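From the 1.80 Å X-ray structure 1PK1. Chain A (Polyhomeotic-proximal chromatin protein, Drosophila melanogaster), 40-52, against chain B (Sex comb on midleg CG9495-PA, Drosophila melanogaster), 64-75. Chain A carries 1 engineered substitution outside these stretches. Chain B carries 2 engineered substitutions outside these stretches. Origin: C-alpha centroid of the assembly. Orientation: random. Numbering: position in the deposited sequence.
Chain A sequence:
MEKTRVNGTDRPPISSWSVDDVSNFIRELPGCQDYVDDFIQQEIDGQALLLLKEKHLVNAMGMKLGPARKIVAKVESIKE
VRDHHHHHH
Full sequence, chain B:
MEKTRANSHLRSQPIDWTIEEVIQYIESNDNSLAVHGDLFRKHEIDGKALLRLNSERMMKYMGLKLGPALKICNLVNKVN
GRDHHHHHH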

# COMPACT_ATOMS: atom_id res chain seq x y z
N ILE A 40 11.04 -5.47 -1.08
CA ILE A 40 10.64 -6.27 -2.24
C ILE A 40 9.50 -7.22 -1.88
O ILE A 40 8.57 -7.42 -2.67
CB ILE A 40 11.83 -7.08 -2.79
CG1 ILE A 40 12.83 -6.14 -3.46
CG2 ILE A 40 11.34 -8.14 -3.78
CD1 ILE A 40 14.15 -6.81 -3.82
N GLN A 41 9.58 -7.81 -0.69
CA GLN A 41 8.58 -8.75 -0.21
C GLN A 41 7.20 -8.09 -0.08
O GLN A 41 6.17 -8.73 -0.28
CB GLN A 41 9.01 -9.31 1.15
CG GLN A 41 7.94 -10.12 1.88
CD GLN A 41 8.37 -10.52 3.28
OE1 GLN A 41 8.60 -9.66 4.13
NE2 GLN A 41 8.48 -11.82 3.52
N GLN A 42 7.19 -6.80 0.23
CA GLN A 42 5.93 -6.09 0.41
C GLN A 42 5.42 -5.30 -0.80
O GLN A 42 4.45 -4.56 -0.68
CB GLN A 42 6.03 -5.16 1.63
CG GLN A 42 6.29 -5.90 2.95
CD GLN A 42 5.36 -7.08 3.15
OE1 GLN A 42 4.15 -6.98 2.94
NE2 GLN A 42 5.92 -8.21 3.57
N GLU A 43 6.08 -5.47 -1.94
CA GLU A 43 5.67 -4.79 -3.18
C GLU A 43 5.48 -3.29 -2.97
O GLU A 43 4.44 -2.72 -3.29
CB GLU A 43 4.38 -5.44 -3.70
CG GLU A 43 4.39 -6.97 -3.58
CD GLU A 43 3.17 -7.64 -4.21
OE1 GLU A 43 2.05 -7.11 -4.08
OE2 GLU A 43 3.34 -8.72 -4.81
N ILE A 44 6.51 -2.66 -2.40
CA ILE A 44 6.47 -1.22 -2.14
C ILE A 44 6.92 -0.42 -3.36
O ILE A 44 8.11 -0.41 -3.70
CB ILE A 44 7.40 -0.84 -0.96
CG1 ILE A 44 7.04 -1.65 0.30
CG2 ILE A 44 7.27 0.66 -0.66
CD1 ILE A 44 5.63 -1.41 0.82
N ASP A 45 5.97 0.22 -4.05
CA ASP A 45 6.30 1.07 -5.18
C ASP A 45 6.30 2.51 -4.67
O ASP A 45 6.17 2.74 -3.47
CB ASP A 45 5.29 0.91 -6.34
CG ASP A 45 3.87 1.28 -5.96
OD1 ASP A 45 3.60 1.69 -4.80
OD2 ASP A 45 2.99 1.16 -6.85
N GLY A 46 6.46 3.48 -5.57
CA GLY A 46 6.51 4.87 -5.16
C GLY A 46 5.30 5.36 -4.39
O GLY A 46 5.43 6.06 -3.38
N GLN A 47 4.12 5.01 -4.89
CA GLN A 47 2.87 5.41 -4.24
C GLN A 47 2.83 4.87 -2.82
O GLN A 47 2.49 5.59 -1.89
CB GLN A 47 1.67 4.86 -5.01
CG GLN A 47 1.45 5.47 -6.38
CD GLN A 47 0.14 5.02 -6.99
OE1 GLN A 47 -0.93 5.25 -6.43
NE2 GLN A 47 0.22 4.36 -8.14
N ALA A 48 3.17 3.59 -2.67
CA ALA A 48 3.17 2.96 -1.36
C ALA A 48 4.24 3.57 -0.45
O ALA A 48 4.02 3.75 0.75
CB ALA A 48 3.40 1.46 -1.50
N LEU A 49 5.41 3.88 -1.02
CA LEU A 49 6.49 4.45 -0.23
C LEU A 49 6.04 5.77 0.40
O LEU A 49 6.39 6.07 1.55
CB LEU A 49 7.73 4.66 -1.11
CG LEU A 49 8.98 5.18 -0.37
CD1 LEU A 49 9.43 4.14 0.65
CD2 LEU A 49 10.09 5.45 -1.38
N LEU A 50 5.27 6.55 -0.34
CA LEU A 50 4.77 7.83 0.17
C LEU A 50 3.79 7.63 1.33
O LEU A 50 3.66 8.50 2.20
CB LEU A 50 4.07 8.61 -0.95
CG LEU A 50 5.00 9.14 -2.05
CD1 LEU A 50 4.16 9.59 -3.23
CD2 LEU A 50 5.84 10.28 -1.49
N LEU A 51 3.12 6.48 1.34
CA LEU A 51 2.14 6.16 2.39
C LEU A 51 2.74 5.40 3.56
O LEU A 51 2.12 5.27 4.61
CB LEU A 51 1.00 5.32 1.80
CG LEU A 51 0.24 5.93 0.62
CD1 LEU A 51 -0.67 4.87 -0.01
CD2 LEU A 51 -0.58 7.12 1.11
N LEU A 52 3.96 4.90 3.37
CA LEU A 52 4.64 4.12 4.40
C LEU A 52 5.15 4.99 5.54
O LEU A 52 5.98 5.87 5.34
CB LEU A 52 5.80 3.36 3.74
CG LEU A 52 6.46 2.17 4.44
CD1 LEU A 52 5.43 1.09 4.75
CD2 LEU A 52 7.54 1.61 3.52
N LEU B 64 -2.87 -9.93 0.65
CA LEU B 64 -2.28 -8.76 -0.01
C LEU B 64 -1.01 -8.35 0.73
O LEU B 64 -0.92 -8.49 1.95
CB LEU B 64 -3.27 -7.60 0.01
CG LEU B 64 -4.47 -7.72 -0.94
CD1 LEU B 64 -5.57 -6.76 -0.54
CD2 LEU B 64 -4.00 -7.46 -2.36
N LYS B 65 -0.02 -7.87 -0.02
CA LYS B 65 1.22 -7.40 0.59
C LYS B 65 0.96 -5.98 1.11
O LYS B 65 -0.05 -5.36 0.76
CB LYS B 65 2.35 -7.39 -0.44
CG LYS B 65 2.67 -8.78 -0.99
CD LYS B 65 2.92 -9.77 0.13
CE LYS B 65 3.29 -11.15 -0.41
NZ LYS B 65 3.45 -12.14 0.67
N LEU B 66 1.86 -5.47 1.95
CA LEU B 66 1.68 -4.15 2.55
C LEU B 66 1.51 -3.00 1.55
O LEU B 66 0.66 -2.14 1.75
CB LEU B 66 2.85 -3.84 3.49
CG LEU B 66 2.76 -2.57 4.35
CD1 LEU B 66 1.50 -2.56 5.17
CD2 LEU B 66 3.99 -2.49 5.25
N GLY B 67 2.32 -2.99 0.49
CA GLY B 67 2.23 -1.93 -0.50
C GLY B 67 0.81 -1.78 -1.01
O GLY B 67 0.19 -0.71 -0.88
N PRO B 68 0.27 -2.83 -1.62
CA PRO B 68 -1.10 -2.82 -2.14
C PRO B 68 -2.12 -2.50 -1.05
O PRO B 68 -3.06 -1.75 -1.27
CB PRO B 68 -1.26 -4.23 -2.70
CG PRO B 68 0.11 -4.55 -3.19
CD PRO B 68 1.00 -4.03 -2.08
N ALA B 69 -1.94 -3.07 0.14
CA ALA B 69 -2.89 -2.81 1.23
C ALA B 69 -2.93 -1.32 1.59
O ALA B 69 -4.01 -0.75 1.78
CB ALA B 69 -2.52 -3.64 2.45
N LEU B 70 -1.76 -0.70 1.69
CA LEU B 70 -1.71 0.72 2.03
C LEU B 70 -2.36 1.58 0.95
O LEU B 70 -3.04 2.56 1.26
CB LEU B 70 -0.26 1.17 2.27
CG LEU B 70 0.37 0.65 3.58
CD1 LEU B 70 1.71 1.34 3.79
CD2 LEU B 70 -0.56 0.93 4.75
N LYS B 71 -2.15 1.22 -0.32
CA LYS B 71 -2.76 1.98 -1.42
C LYS B 71 -4.28 1.84 -1.39
O LYS B 71 -5.01 2.80 -1.64
CB LYS B 71 -2.24 1.50 -2.77
CG LYS B 71 -0.77 1.73 -3.03
CD LYS B 71 -0.48 1.45 -4.50
CE LYS B 71 0.78 0.66 -4.71
NZ LYS B 71 0.83 0.21 -6.13
N ILE B 72 -4.76 0.64 -1.09
CA ILE B 72 -6.18 0.41 -1.03
C ILE B 72 -6.78 1.17 0.15
O ILE B 72 -7.83 1.80 0.02
CB ILE B 72 -6.49 -1.10 -0.91
CG1 ILE B 72 -6.10 -1.80 -2.23
CG2 ILE B 72 -7.96 -1.32 -0.60
CD1 ILE B 72 -6.02 -3.31 -2.16
N CYS B 73 -6.10 1.14 1.29
CA CYS B 73 -6.59 1.86 2.47
C CYS B 73 -6.69 3.35 2.15
O CYS B 73 -7.62 4.02 2.59
CB CYS B 73 -5.65 1.68 3.67
SG CYS B 73 -5.87 0.14 4.56
N ASN B 74 -5.73 3.85 1.38
CA ASN B 74 -5.71 5.26 1.00
C ASN B 74 -6.97 5.60 0.21
O ASN B 74 -7.57 6.66 0.41
CB ASN B 74 -4.46 5.57 0.17
CG ASN B 74 -4.39 7.03 -0.25
OD1 ASN B 74 -4.61 7.37 -1.42
ND2 ASN B 74 -4.10 7.91 0.70
N LEU B 75 -7.38 4.71 -0.68
CA LEU B 75 -8.59 4.92 -1.48
C LEU B 75 -9.85 4.74 -0.63
O LEU B 75 -10.83 5.46 -0.82
CB LEU B 75 -8.62 3.96 -2.67
CG LEU B 75 -7.50 4.14 -3.71
CD1 LEU B 75 -7.59 3.03 -4.75
CD2 LEU B 75 -7.63 5.52 -4.36
O HOH W 1 -0.27 -8.24 -2.84
O HOH W 2 2.90 -2.15 -5.34

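The hydrogen bonds of this contact center on the start of helix 66-75 of chain B, where the first backbone NH groups have no carbonyl of their own helix to pair with. Gln42(A) serves two of them. Its carbonyl O accepts from Gly67(B) N at 2.9 Å, and its side-chain OE1 accepts from Leu66(B) N, also at 2.9 Å and nearly straight (169°). A glutamine suits this place because its flexible side chain, with chi1 and chi2 both m, can bring an amide oxygen to a neighboring NH while the backbone oxygen serves the next. Glycine suits position 67 equally well: an ideal CB there would lie 2.1 Å from Glu43(A) O and 2.9 Å from Gln42(A) O, so its absence lets the two backbones approach to 4.6 Å between Ile44(A) CA and Gly67(B) CA.

The charged pair is Asp45(A) and Lys71(B), a salt bridge with a very short OD2 to NZ distance of 2.5 Å. The two oxygens of the aspartate do different work: OD1 accepts from Ala48(A) N at 2.9 Å, capping helix 46-51, while OD2 meets the lysine. The long lysine chain suits a place where CA-to-CB points sideways, since its end can still reach the carboxylate.

Water supplements these bonds. One molecule donates to Glu43(A) OE1 and accepts from Lys65(B) N, both at 2.9 Å, linking another NH at the helix start to chain A.

Apolar contacts fill the crossing of the two helices, inclined at 72°. The small Ala48(A) packs its CB 3.7 Å from Gly67(B) CA. Farther along, Leu51(A) CD1 lies 3.8 Å from Lys71(B) CA, and Leu52(A) CD1 touches Leu70(B) CD1 at 3.8 Å and Leu66(B) CD2 at 3.9 Å; the branched leucines offer methyl groups to several neighbors.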